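Local coordinates for protein putative mandelate racemase (Bordetella bronchiseptica, PDB 3OZY) that is of unknown function but, as an enolase-superfamily member related to mandelate racemase, binds magnesium and probably acts on sugar diacids such as xylarate, at residues L13-P18 and T333-M338; H209-M214 and R239-Q244; N307-V312 and T339-Y344. One frame throughout, in Å; residues are numbered along the deposited sequence.

Contact 1. Residues L13-P18 and T333-M338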
ATOM      1  N   LEU A  13       7.261 -18.652  -9.793  1.00  8.52           N
ATOM      2  CA  LEU A  13       6.671 -19.812 -10.448  1.00  8.20           C
ATOM      3  C   LEU A  13       5.425 -19.446 -11.244  1.00  9.04           C
ATOM      4  O   LEU A  13       4.636 -18.593 -10.830  1.00  9.02           O
ATOM      5  CB  LEU A  13       6.301 -20.870  -9.409  1.00 10.23           C
ATOM      6  CG  LEU A  13       7.395 -21.344  -8.458  1.00  9.58           C
ATOM      7  CD1 LEU A  13       6.848 -22.413  -7.518  1.00 12.02           C
ATOM      8  CD2 LEU A  13       8.577 -21.892  -9.245  1.00 10.49           C
ATOM      9  N   SER A  14       5.247 -20.098 -12.393  1.00  8.58           N
ATOM     10  CA  SER A  14       4.046 -19.907 -13.188  1.00  9.70           C
ATOM     11  C   SER A  14       3.509 -21.249 -13.664  1.00  9.34           C
ATOM     12  O   SER A  14       4.278 -22.139 -14.044  1.00 10.48           O
ATOM     13  CB  SER A  14       4.317 -18.983 -14.376  1.00  8.77           C
ATOM     14  OG  SER A  14       3.101 -18.609 -15.009  1.00  9.98           O
ATOM     15  N   THR A  15       2.188 -21.400 -13.615  1.00  8.06           N
ATOM     16  CA  THR A  15       1.530 -22.606 -14.119  1.00  8.99           C
ATOM     17  C   THR A  15       0.398 -22.201 -15.056  1.00  9.48           C
ATOM     18  O   THR A  15      -0.293 -21.211 -14.816  1.00  9.40           O
ATOM     19  CB  THR A  15       0.983 -23.497 -12.979  1.00  9.77           C
ATOM     20  OG1 THR A  15      -0.046 -22.798 -12.257  1.00  8.89           O
ATOM     21  CG2 THR A  15       2.091 -23.886 -12.015  1.00 11.10           C
ATOM     22  N   PRO A  16       0.194 -22.965 -16.138  1.00  8.85           N
ATOM     23  CA  PRO A  16      -0.775 -22.545 -17.154  1.00  8.88           C
ATOM     24  C   PRO A  16      -2.216 -22.893 -16.792  1.00  7.19           C
ATOM     25  O   PRO A  16      -2.468 -23.690 -15.888  1.00  8.25           O
ATOM     26  CB  PRO A  16      -0.326 -23.320 -18.398  1.00 10.26           C
ATOM     27  CG  PRO A  16       0.334 -24.545 -17.859  1.00 10.13           C
ATOM     28  CD  PRO A  16       0.987 -24.136 -16.558  1.00 10.84           C
ATOM     29  N   ILE A  17      -3.148 -22.277 -17.503  1.00  7.58           N
ATOM     30  CA  ILE A  17      -4.570 -22.560 -17.355  1.00  8.27           C
ATOM     31  C   ILE A  17      -5.125 -22.814 -18.752  1.00  8.51           C
ATOM     32  O   ILE A  17      -4.963 -21.977 -19.627  1.00  9.32           O
ATOM     33  CB  ILE A  17      -5.349 -21.362 -16.743  1.00  8.18           C
ATOM     34  CG1 ILE A  17      -4.745 -20.908 -15.403  1.00  8.77           C
ATOM     35  CG2 ILE A  17      -6.821 -21.740 -16.561  1.00  9.08           C
ATOM     36  CD1 ILE A  17      -5.370 -19.594 -14.865  1.00  8.33           C
ATOM     37  N   PRO A  18      -5.773 -23.973 -18.975  1.00  8.48           N
ATOM     38  CA  PRO A  18      -6.396 -24.170 -20.290  1.00  9.44           C
ATOM     39  C   PRO A  18      -7.349 -23.021 -20.590  1.00  9.91           C
ATOM     40  O   PRO A  18      -8.054 -22.572 -19.684  1.00  8.58           O
ATOM     41  CB  PRO A  18      -7.158 -25.489 -20.115  1.00 10.56           C
ATOM     42  CG  PRO A  18      -6.376 -26.228 -19.076  1.00 10.24           C
ATOM     43  CD  PRO A  18      -5.930 -25.152 -18.105  1.00  9.75           C
ATOM     44  N   THR A 333     -10.856 -23.917  -8.570  1.00  7.91           N
ATOM     45  CA  THR A 333     -10.599 -23.613  -9.975  1.00  7.68           C
ATOM     46  C   THR A 333      -9.344 -24.350 -10.451  1.00  8.13           C
ATOM     47  O   THR A 333      -8.618 -24.935  -9.649  1.00  9.24           O
ATOM     48  CB  THR A 333     -10.458 -22.083 -10.223  1.00  7.08           C
ATOM     49  OG1 THR A 333      -9.218 -21.608  -9.681  1.00  7.93           O
ATOM     50  CG2 THR A 333     -11.609 -21.329  -9.578  1.00  9.19           C
ATOM     51  N   HIS A 334      -9.076 -24.315 -11.752  1.00  8.54           N
ATOM     52  CA  HIS A 334      -7.892 -24.987 -12.269  1.00  8.39           C
ATOM     53  C   HIS A 334      -6.615 -24.327 -11.758  1.00  8.05           C
ATOM     54  O   HIS A 334      -6.339 -23.179 -12.084  1.00  8.72           O
ATOM     55  CB  HIS A 334      -7.887 -24.975 -13.795  1.00  9.30           C
ATOM     56  CG  HIS A 334      -6.738 -25.729 -14.371  1.00  9.69           C
ATOM     57  ND1 HIS A 334      -6.870 -26.998 -14.895  1.00 13.27           N
ATOM     58  CD2 HIS A 334      -5.423 -25.421 -14.449  1.00  9.92           C
ATOM     59  CE1 HIS A 334      -5.686 -27.427 -15.296  1.00 15.64           C
ATOM     60  NE2 HIS A 334      -4.793 -26.488 -15.040  1.00 11.74           N
ATOM     61  N   ASN A 335      -5.826 -25.064 -10.988  1.00  8.12           N
ATOM     62  CA  ASN A 335      -4.660 -24.472 -10.343  1.00  8.85           C
ATOM     63  C   ASN A 335      -3.650 -25.531  -9.934  1.00  8.16           C
ATOM     64  O   ASN A 335      -3.812 -26.192  -8.912  1.00  8.97           O
ATOM     65  CB  ASN A 335      -5.113 -23.665  -9.117  1.00  8.76           C
ATOM     66  CG  ASN A 335      -3.994 -22.875  -8.494  1.00  7.48           C
ATOM     67  OD1 ASN A 335      -2.829 -23.012  -8.869  1.00  8.21           O
ATOM     68  ND2 ASN A 335      -4.340 -22.032  -7.521  1.00  8.61           N
ATOM     69  N   ASP A 336      -2.601 -25.686 -10.739  1.00  8.27           N
ATOM     70  CA  ASP A 336      -1.563 -26.663 -10.429  1.00  9.67           C
ATOM     71  C   ASP A 336      -0.877 -26.386  -9.094  1.00  9.46           C
ATOM     72  O   ASP A 336      -0.321 -27.294  -8.479  1.00  8.99           O
ATOM     73  CB  ASP A 336      -0.505 -26.720 -11.532  1.00  9.91           C
ATOM     74  CG  ASP A 336      -1.036 -27.281 -12.833  1.00 12.72           C
ATOM     75  OD1 ASP A 336      -2.067 -27.997 -12.818  1.00 14.47           O
ATOM     76  OD2 ASP A 336      -0.393 -26.996 -13.869  1.00 14.91           O
ATOM     77  N   LEU A 337      -0.906 -25.134  -8.642  1.00  8.11           N
ATOM     78  CA  LEU A 337      -0.307 -24.803  -7.353  1.00  8.88           C
ATOM     79  C   LEU A 337      -1.119 -25.336  -6.170  1.00  9.30           C
ATOM     80  O   LEU A 337      -0.633 -25.347  -5.033  1.00 11.15           O
ATOM     81  CB  LEU A 337      -0.081 -23.296  -7.230  1.00  9.76           C
ATOM     82  CG  LEU A 337       0.769 -22.686  -8.344  1.00 10.11           C
ATOM     83  CD1 LEU A 337       0.762 -21.171  -8.204  1.00 10.92           C
ATOM     84  CD2 LEU A 337       2.196 -23.243  -8.360  1.00 10.69           C
ATOM     85  N   MET A 338      -2.342 -25.793  -6.447  1.00  9.85           N
ATOM     86  CA  MET A 338      -3.188 -26.426  -5.433  1.00 10.44           C
ATOM     87  C   MET A 338      -3.062 -27.946  -5.421  1.00 12.99           C
ATOM     88  O   MET A 338      -3.534 -28.605  -4.491  1.00 17.28           O
ATOM     89  CB  MET A 338      -4.659 -26.073  -5.658  1.00 10.25           C
ATOM     90  CG  MET A 338      -5.024 -24.659  -5.242  1.00  9.92           C
ATOM     91  SD  MET A 338      -4.902 -24.380  -3.462  1.00  8.84           S
ATOM     92  CE  MET A 338      -6.249 -25.416  -2.885  1.00  9.20           C
TER
HETATM   93  O   HOH W   1      -2.439 -23.898 -12.996  1.00  9.24           O
HETATM   94  O   HOH W   2      -2.074 -26.408 -15.750  1.00 11.83           O

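Contact 2. Residues H209-M214 and R239-Q244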
ATOM      1  N   HIS A 209     -25.525   2.152  -4.019  1.00  7.12           N
ATOM      2  CA  HIS A 209     -26.943   1.927  -4.286  1.00  6.32           C
ATOM      3  C   HIS A 209     -27.214   0.584  -4.924  1.00  6.66           C
ATOM      4  O   HIS A 209     -28.150  -0.113  -4.528  1.00  7.13           O
ATOM      5  CB  HIS A 209     -27.517   3.110  -5.061  1.00  7.62           C
ATOM      6  CG  HIS A 209     -27.394   4.378  -4.292  1.00  7.61           C
ATOM      7  ND1 HIS A 209     -26.294   5.203  -4.399  1.00  8.84           N
ATOM      8  CD2 HIS A 209     -28.160   4.889  -3.300  1.00  9.02           C
ATOM      9  CE1 HIS A 209     -26.413   6.195  -3.535  1.00  7.68           C
ATOM     10  NE2 HIS A 209     -27.537   6.032  -2.858  1.00  8.67           N
ATOM     11  N   ASP A 210     -26.372   0.194  -5.874  1.00  6.34           N
ATOM     12  CA  ASP A 210     -26.489  -1.140  -6.448  1.00  7.66           C
ATOM     13  C   ASP A 210     -26.196  -2.209  -5.397  1.00  6.66           C
ATOM     14  O   ASP A 210     -26.801  -3.278  -5.408  1.00  7.09           O
ATOM     15  CB  ASP A 210     -25.545  -1.317  -7.646  1.00  9.40           C
ATOM     16  CG  ASP A 210     -26.016  -0.574  -8.891  1.00 12.79           C
ATOM     17  OD1 ASP A 210     -27.220  -0.287  -9.015  1.00 11.14           O
ATOM     18  OD2 ASP A 210     -25.169  -0.291  -9.768  1.00 18.51           O
ATOM     19  N   ALA A 211     -25.273  -1.935  -4.476  1.00  7.06           N
ATOM     20  CA  ALA A 211     -24.996  -2.889  -3.405  1.00  6.10           C
ATOM     21  C   ALA A 211     -26.188  -3.029  -2.453  1.00  6.20           C
ATOM     22  O   ALA A 211     -26.504  -4.135  -2.014  1.00  6.65           O
ATOM     23  CB  ALA A 211     -23.733  -2.497  -2.641  1.00  7.44           C
ATOM     24  N   LEU A 212     -26.859  -1.923  -2.143  1.00  6.05           N
ATOM     25  CA  LEU A 212     -28.073  -1.989  -1.336  1.00  6.38           C
ATOM     26  C   LEU A 212     -29.163  -2.797  -2.034  1.00  6.13           C
ATOM     27  O   LEU A 212     -29.859  -3.593  -1.401  1.00  6.93           O
ATOM     28  CB  LEU A 212     -28.576  -0.581  -1.009  1.00  6.87           C
ATOM     29  CG  LEU A 212     -27.793   0.167   0.075  1.00  7.08           C
ATOM     30  CD1 LEU A 212     -28.038   1.670  -0.032  1.00  7.71           C
ATOM     31  CD2 LEU A 212     -28.154  -0.357   1.461  1.00  8.05           C
ATOM     32  N   ALA A 213     -29.311  -2.605  -3.341  1.00  6.50           N
ATOM     33  CA  ALA A 213     -30.306  -3.366  -4.094  1.00  6.79           C
ATOM     34  C   ALA A 213     -29.934  -4.845  -4.067  1.00  7.48           C
ATOM     35  O   ALA A 213     -30.798  -5.709  -3.868  1.00  7.56           O
ATOM     36  CB  ALA A 213     -30.393  -2.858  -5.522  1.00  7.70           C
ATOM     37  N   MET A 214     -28.657  -5.148  -4.255  0.74  6.52           N
ATOM     38  CA  MET A 214     -28.270  -6.550  -4.256  0.74  7.59           C
ATOM     39  C   MET A 214     -28.440  -7.175  -2.873  0.74  7.22           C
ATOM     40  O   MET A 214     -28.899  -8.315  -2.763  0.74  7.96           O
ATOM     41  CB  MET A 214     -26.842  -6.731  -4.758  0.74  8.31           C
ATOM     42  CG  MET A 214     -26.478  -8.192  -4.877  0.74  9.98           C
ATOM     43  SD  MET A 214     -24.900  -8.488  -5.683  0.74  9.27           S
ATOM     44  CE  MET A 214     -25.286  -8.066  -7.379  0.74 11.72           C
ATOM     45  N   ARG A 239     -20.476   0.372   6.286  1.00  7.54           N
ATOM     46  CA  ARG A 239     -21.316   0.635   7.449  1.00  6.97           C
ATOM     47  C   ARG A 239     -22.784   0.742   7.036  1.00  6.89           C
ATOM     48  O   ARG A 239     -23.662   0.189   7.698  1.00  7.50           O
ATOM     49  CB  ARG A 239     -20.885   1.905   8.189  1.00  7.57           C
ATOM     50  CG  ARG A 239     -21.684   2.118   9.487  1.00  9.70           C
ATOM     51  CD  ARG A 239     -21.559   3.548  10.025  1.00 10.33           C
ATOM     52  NE  ARG A 239     -22.229   4.506   9.156  1.00 11.66           N
ATOM     53  CZ  ARG A 239     -23.550   4.620   9.040  1.00 16.14           C
ATOM     54  NH1 ARG A 239     -24.362   3.837   9.747  1.00 17.27           N
ATOM     55  NH2 ARG A 239     -24.061   5.521   8.210  1.00 17.58           N
ATOM     56  N   ILE A 240     -23.044   1.444   5.938  1.00  7.05           N
ATOM     57  CA  ILE A 240     -24.410   1.596   5.448  1.00  7.50           C
ATOM     58  C   ILE A 240     -25.042   0.232   5.161  1.00  7.16           C
ATOM     59  O   ILE A 240     -26.196  -0.020   5.524  1.00  7.46           O
ATOM     60  CB  ILE A 240     -24.441   2.504   4.210  1.00  7.26           C
ATOM     61  CG1 ILE A 240     -24.085   3.938   4.625  1.00  8.62           C
ATOM     62  CG2 ILE A 240     -25.820   2.465   3.538  1.00 10.51           C
ATOM     63  CD1 ILE A 240     -23.783   4.878   3.477  1.00 10.82           C
ATOM     64  N   LEU A 241     -24.290  -0.659   4.526  1.00  6.33           N
ATOM     65  CA  LEU A 241     -24.805  -2.000   4.241  1.00  7.02           C
ATOM     66  C   LEU A 241     -25.094  -2.771   5.527  1.00  6.86           C
ATOM     67  O   LEU A 241     -26.148  -3.382   5.681  1.00  7.55           O
ATOM     68  CB  LEU A 241     -23.827  -2.787   3.370  1.00  6.76           C
ATOM     69  CG  LEU A 241     -23.609  -2.244   1.961  1.00  7.08           C
ATOM     70  CD1 LEU A 241     -22.472  -2.991   1.265  1.00  7.70           C
ATOM     71  CD2 LEU A 241     -24.901  -2.355   1.161  1.00  8.61           C
ATOM     72  N   ARG A 242     -24.152  -2.724   6.458  1.00  6.68           N
ATOM     73  CA  ARG A 242     -24.323  -3.420   7.717  1.00  8.73           C
ATOM     74  C   ARG A 242     -25.487  -2.848   8.534  1.00  9.48           C
ATOM     75  O   ARG A 242     -26.201  -3.587   9.217  1.00 10.10           O
ATOM     76  CB  ARG A 242     -23.007  -3.367   8.486  1.00 11.62           C
ATOM     77  CG  ARG A 242     -22.985  -4.211   9.698  1.00 15.53           C
ATOM     78  CD  ARG A 242     -21.567  -4.406  10.165  1.00 10.75           C
ATOM     79  NE  ARG A 242     -21.623  -5.087  11.441  1.00 13.71           N
ATOM     80  CZ  ARG A 242     -21.732  -4.468  12.608  1.00 15.64           C
ATOM     81  NH1 ARG A 242     -21.762  -3.141  12.663  1.00 14.53           N
ATOM     82  NH2 ARG A 242     -21.794  -5.176  13.727  1.00 22.70           N
ATOM     83  N   ALA A 243     -25.687  -1.534   8.446  1.00  8.78           N
ATOM     84  CA  ALA A 243     -26.751  -0.857   9.178  1.00 10.28           C
ATOM     85  C   ALA A 243     -28.147  -1.286   8.733  1.00 10.07           C
ATOM     86  O   ALA A 243     -29.141  -0.956   9.386  1.00 12.30           O
ATOM     87  CB  ALA A 243     -26.597   0.656   9.042  1.00 11.80           C
ATOM     88  N   GLN A 244     -28.248  -2.013   7.621  1.00  8.41           N
ATOM     89  CA  GLN A 244     -29.560  -2.486   7.195  1.00  9.07           C
ATOM     90  C   GLN A 244     -30.074  -3.603   8.101  1.00  8.15           C
ATOM     91  O   GLN A 244     -31.252  -3.947   8.052  1.00 10.95           O
ATOM     92  CB  GLN A 244     -29.546  -2.927   5.726  1.00  8.76           C
ATOM     93  CG  GLN A 244     -29.081  -1.822   4.769  1.00  9.55           C
ATOM     94  CD  GLN A 244     -29.785  -0.491   5.009  1.00 11.17           C
ATOM     95  OE1 GLN A 244     -31.012  -0.408   4.937  1.00 12.78           O
ATOM     96  NE2 GLN A 244     -29.013   0.556   5.297  1.00 10.25           N
TER

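Contact 3. Residues N307-V312 and T339-Y344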
ATOM      1  N   ASN A 307      -4.734 -18.506  -3.461  1.00  8.37           N
ATOM      2  CA  ASN A 307      -3.631 -18.345  -4.418  1.00  8.33           C
ATOM      3  C   ASN A 307      -2.914 -19.658  -4.681  1.00  7.33           C
ATOM      4  O   ASN A 307      -2.697 -20.022  -5.833  1.00  8.17           O
ATOM      5  CB  ASN A 307      -2.600 -17.291  -4.005  1.00  7.47           C
ATOM      6  CG  ASN A 307      -1.696 -16.909  -5.164  1.00  6.94           C
ATOM      7  OD1 ASN A 307      -2.127 -16.224  -6.082  1.00  8.56           O
ATOM      8  ND2 ASN A 307      -0.453 -17.393  -5.148  1.00  7.94           N
ATOM      9  N   ASP A 308      -2.522 -20.357  -3.624  1.00  6.75           N
ATOM     10  CA  ASP A 308      -1.760 -21.596  -3.782  1.00  7.72           C
ATOM     11  C   ASP A 308      -1.894 -22.446  -2.520  1.00  8.32           C
ATOM     12  O   ASP A 308      -2.496 -22.015  -1.541  1.00  8.64           O
ATOM     13  CB  ASP A 308      -0.295 -21.278  -4.091  1.00  8.42           C
ATOM     14  CG  ASP A 308       0.349 -20.428  -3.008  1.00  7.55           C
ATOM     15  OD1 ASP A 308       0.540 -20.965  -1.898  1.00  8.59           O
ATOM     16  OD2 ASP A 308       0.653 -19.245  -3.261  1.00  8.69           O
ATOM     17  N   ILE A 309      -1.340 -23.652  -2.532  1.00  8.33           N
ATOM     18  CA  ILE A 309      -1.547 -24.555  -1.413  1.00  8.17           C
ATOM     19  C   ILE A 309      -0.845 -24.076  -0.136  1.00  8.94           C
ATOM     20  O   ILE A 309      -1.242 -24.439   0.967  1.00  7.84           O
ATOM     21  CB  ILE A 309      -1.137 -26.006  -1.765  1.00  7.90           C
ATOM     22  CG1 ILE A 309      -1.762 -27.006  -0.784  1.00 10.70           C
ATOM     23  CG2 ILE A 309       0.375 -26.139  -1.806  1.00 10.26           C
ATOM     24  CD1 ILE A 309      -3.266 -27.098  -0.862  1.00 10.87           C
ATOM     25  N   ILE A 310       0.201 -23.272  -0.286  1.00  9.07           N
ATOM     26  CA  ILE A 310       0.879 -22.728   0.885  1.00  8.94           C
ATOM     27  C   ILE A 310       0.018 -21.668   1.555  1.00  8.15           C
ATOM     28  O   ILE A 310      -0.124 -21.668   2.779  1.00  8.04           O
ATOM     29  CB  ILE A 310       2.254 -22.154   0.535  1.00  8.81           C
ATOM     30  CG1 ILE A 310       3.126 -23.258  -0.069  1.00 13.63           C
ATOM     31  CG2 ILE A 310       2.905 -21.521   1.774  1.00 10.26           C
ATOM     32  CD1 ILE A 310       4.574 -22.873  -0.219  1.00 16.02           C
ATOM     33  N   THR A 311      -0.589 -20.788   0.766  1.00  7.54           N
ATOM     34  CA  THR A 311      -1.467 -19.794   1.382  1.00  7.22           C
ATOM     35  C   THR A 311      -2.662 -20.476   2.038  1.00  8.90           C
ATOM     36  O   THR A 311      -3.115 -20.067   3.104  1.00  8.45           O
ATOM     37  CB  THR A 311      -1.905 -18.660   0.395  1.00  7.10           C
ATOM     38  OG1 THR A 311      -2.754 -19.168  -0.645  1.00  8.05           O
ATOM     39  CG2 THR A 311      -0.703 -18.006  -0.257  1.00  7.85           C
ATOM     40  N   VAL A 312      -3.174 -21.526   1.407  1.00  7.48           N
ATOM     41  CA  VAL A 312      -4.226 -22.324   2.014  1.00  7.35           C
ATOM     42  C   VAL A 312      -3.770 -22.959   3.333  1.00  7.62           C
ATOM     43  O   VAL A 312      -4.421 -22.794   4.370  1.00  8.09           O
ATOM     44  CB  VAL A 312      -4.750 -23.382   1.018  1.00  7.62           C
ATOM     45  CG1 VAL A 312      -5.625 -24.434   1.718  1.00  9.52           C
ATOM     46  CG2 VAL A 312      -5.515 -22.685  -0.096  1.00  8.56           C
ATOM     47  N   THR A 339      -2.460 -28.513  -6.458  1.00 11.15           N
ATOM     48  CA  THR A 339      -2.458 -29.971  -6.600  1.00 12.46           C
ATOM     49  C   THR A 339      -1.068 -30.587  -6.674  1.00 14.40           C
ATOM     50  O   THR A 339      -0.853 -31.688  -6.173  1.00 16.51           O
ATOM     51  CB  THR A 339      -3.229 -30.418  -7.865  1.00 12.31           C
ATOM     52  OG1 THR A 339      -2.645 -29.805  -9.019  1.00 14.76           O
ATOM     53  CG2 THR A 339      -4.703 -30.031  -7.776  1.00 15.52           C
ATOM     54  N   ARG A 340      -0.126 -29.889  -7.297  1.00 13.02           N
ATOM     55  CA  ARG A 340       1.159 -30.505  -7.641  1.00 14.49           C
ATOM     56  C   ARG A 340       2.384 -29.916  -6.946  1.00 14.28           C
ATOM     57  O   ARG A 340       3.492 -30.446  -7.065  1.00 14.76           O
ATOM     58  CB  ARG A 340       1.352 -30.479  -9.161  1.00 15.76           C
ATOM     59  CG  ARG A 340       0.403 -31.412  -9.902  1.00 18.54           C
ATOM     60  CD  ARG A 340       0.370 -31.124 -11.399  1.00 25.22           C
ATOM     61  NE  ARG A 340       1.684 -31.267 -12.016  1.00 25.32           N
ATOM     62  CZ  ARG A 340       1.986 -30.840 -13.238  1.00 32.69           C
ATOM     63  NH1 ARG A 340       1.064 -30.243 -13.981  1.00 30.90           N
ATOM     64  NH2 ARG A 340       3.213 -31.007 -13.716  1.00 32.36           N
ATOM     65  N   LEU A 341       2.199 -28.821  -6.218  1.00 12.98           N
ATOM     66  CA  LEU A 341       3.320 -28.191  -5.533  1.00 13.71           C
ATOM     67  C   LEU A 341       3.738 -28.960  -4.287  1.00 11.72           C
ATOM     68  O   LEU A 341       4.931 -29.063  -3.985  1.00 13.83           O
ATOM     69  CB  LEU A 341       2.968 -26.750  -5.154  1.00 14.17           C
ATOM     70  CG  LEU A 341       4.043 -25.987  -4.383  1.00 15.40           C
ATOM     71  CD1 LEU A 341       5.324 -25.870  -5.197  1.00 16.09           C
ATOM     72  CD2 LEU A 341       3.530 -24.610  -3.987  1.00 16.67           C
ATOM     73  N   ALA A 342       2.761 -29.487  -3.560  1.00 13.06           N
ATOM     74  CA  ALA A 342       3.039 -30.127  -2.280  1.00 14.75           C
ATOM     75  C   ALA A 342       2.207 -31.379  -2.048  1.00 17.99           C
ATOM     76  O   ALA A 342       1.222 -31.623  -2.737  1.00 18.19           O
ATOM     77  CB  ALA A 342       2.822 -29.137  -1.142  1.00 18.29           C
ATOM     78  N   SER A 343       2.609 -32.148  -1.044  1.00 21.27           N
ATOM     79  CA  SER A 343       1.993 -33.431  -0.731  1.00 19.41           C
ATOM     80  C   SER A 343       0.624 -33.317  -0.057  1.00 21.84           C
ATOM     81  O   SER A 343      -0.075 -34.315   0.097  1.00 28.15           O
ATOM     82  CB  SER A 343       2.936 -34.243   0.158  1.00 21.05           C
ATOM     83  OG  SER A 343       3.311 -33.498   1.310  1.00 23.18           O
ATOM     84  N   TYR A 344       0.244 -32.107   0.345  1.00 22.76           N
ATOM     85  CA  TYR A 344      -1.040 -31.896   1.013  1.00 20.35           C
ATOM     86  C   TYR A 344      -2.155 -31.599   0.010  1.00 19.60           C
ATOM     87  O   TYR A 344      -2.049 -30.652  -0.771  1.00 22.44           O
ATOM     88  CB  TYR A 344      -0.929 -30.767   2.037  1.00 21.31           C
ATOM     89  CG  TYR A 344      -2.236 -30.439   2.715  1.00 19.45           C
ATOM     90  CD1 TYR A 344      -2.821 -31.328   3.612  1.00 17.06           C
ATOM     91  CD2 TYR A 344      -2.892 -29.245   2.454  1.00 14.97           C
ATOM     92  CE1 TYR A 344      -4.026 -31.029   4.229  1.00 16.33           C
ATOM     93  CE2 TYR A 344      -4.087 -28.938   3.066  1.00 12.73           C
ATOM     94  CZ  TYR A 344      -4.652 -29.829   3.949  1.00 14.24           C
ATOM     95  OH  TYR A 344      -5.844 -29.519   4.555  1.00 14.36           O
TER

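Contact 1. Residues L13-P18 and T333-M338
The seam between the N-terminal capping domain and the barrel domain runs here: the last part of strand 5-16, outermost in its sheet within the chain, and the residues after it lie antiparallel to the loop that leaves barrel strand 328-331. Beyond the strand, P18 lays its CD over the imidazole of H334. P18 CD stands 3.5 Å from the centroid of the H334 ring and 9° off its normal, a CH-pi contact made tip to tip. H334 CG is anti to its backbone N (chi1 -176°), which carries the ring across to P16-P18.

Farther back, T15 crosses D336 and L337 obliquely. Its CB packs against D336 CB at 3.8 Å, and its CG2 meets L337 CD2 at 3.7 Å, so this corner is apolar although T15 and D336 both have polar ends. T15 OG1 is hydrogen-bonded to R33 O on the neighbouring strand 32-42.

Two waters do the polar work. One donates to T15 OG1 and P16 O and accepts from D336 N. The other, in the plane of the H334 ring at its edge, lies 2.8 Å from H334 NE2 and donates to P16 O and, at 2.6 Å, to D336 OD2. P16 O is thus gripped by both waters.

The loop is shaped by an Asx turn: L337 N donates a hydrogen bond to N335 OD1 at 2.9 Å, from above the carbonyl plane. N335 ND2 turns away to D331 and N307. Such water-bridged contact between a capping-domain strand and a loop beyond a barrel strand fits the two-domain architecture of the enolase superfamily.

Contact 2. Residues H209-M214 and R239-Q244
L212 and L241 both hold CG anti to their carbonyl carbon, beside the backbone N, and from there each sends a methyl branch into the groove between two helices. L212 CD2 and L241 CD2 come within 3.8 Å, the side chains crossing obliquely. L241 CD2 also nestles against A211, 4.0 Å from A211 CB, so this one methyl fits between two successive residues of the facing helix. I240 adds a looser touch, its CG2 lying 4.2 Å from L212 CD2.

Helices 208-220 and 235-242 are consecutive in the outer layer of the beta/alpha barrel, with strand 225-227, ending in the magnesium ligand E227, between them in the chain. I250 of barrel strand 249-252 and P229 of a loop touch L241, and L230 touches A211.

Toward solvent the apolar patch is closed by Q244. Its chain bends at chi2 (-49°), folding the amide back toward the preceding turn, where Q244 NE2 donates to I240 O at 2.9 Å. The bond is nearly straight (172°) and lies in the amide plane, though it meets the carbonyl from above its plane. With the amide fixed this way, the aliphatic part faces L212 roughly at a right angle, Q244 CG resting 3.7 Å from L212 CD2.

Contact 3. Residues N307-V312 and T339-Y344
The Y344 ring is approached obliquely, neither squarely over a face nor at the edge, by I309 CD1, which lies 4.0 Å from Y344 CD2. A second flat group, the carboxylate of D308, is met from above its plane by T311 N, while N307 ND2, with D308 OD2 almost in the plane of its amide, donates a hydrogen bond to the anti lone pair of D308 OD2. D308 is the N-cap of helix 309-321, one of the barrel's outer helices, and the loop following barrel strand 328-331 packs across the helix's first turn.

I309 carries most of the contact. Its CG1 is anti to the backbone N (chi1 -162°), reaching toward Y344, and I309 CG1 lies 3.7 Å from Y344 O; its CG2, in the crowded position between N and carbonyl carbon, faces the other way along the loop and rests 3.9 Å from A342 CB. L341, with CG likewise anti to its N, slides past I309 in the opposite direction and brings its CD2 within 4.1 Å of I309 CG2. The same methyl also touches I310 CG1, the two side chains crossing at about a right angle. M35 of the capping sheet and F369 close over L341, so the buried cluster belongs to both domains, while the Y344 hydroxyl bonds to Q354 O.

The helix start and neighbouring donors would favour a charged D308 carboxylate. OD2 also pairs with S51 OG, so each oxygen has more than one partner. D308 OD1 takes T311 N at 2.9 Å and 157°, and, in a weaker, bent bond of 2.8 Å, I310 N.

Overall arrangement
From the N terminus, the chain leaves strand 5-16 at the first half of contact 1, builds the rest of the capping sheet and enters the barrel. Contact 2 then opens and closes across a single strand, joining two successive outer helices, all within the long span that contact 1 closes. After it 307-312 opens contact 3, then 333-338 completes contact 1 and 339-344 completes contact 3; contacts 1 and 3 therefore cross. They also touch, L337 O probably bonding to I309 N, so capping strand, late barrel loop and helix 309-321 are joined. Contact 2 lies apart, its centre about 36 Å from that of contact 3.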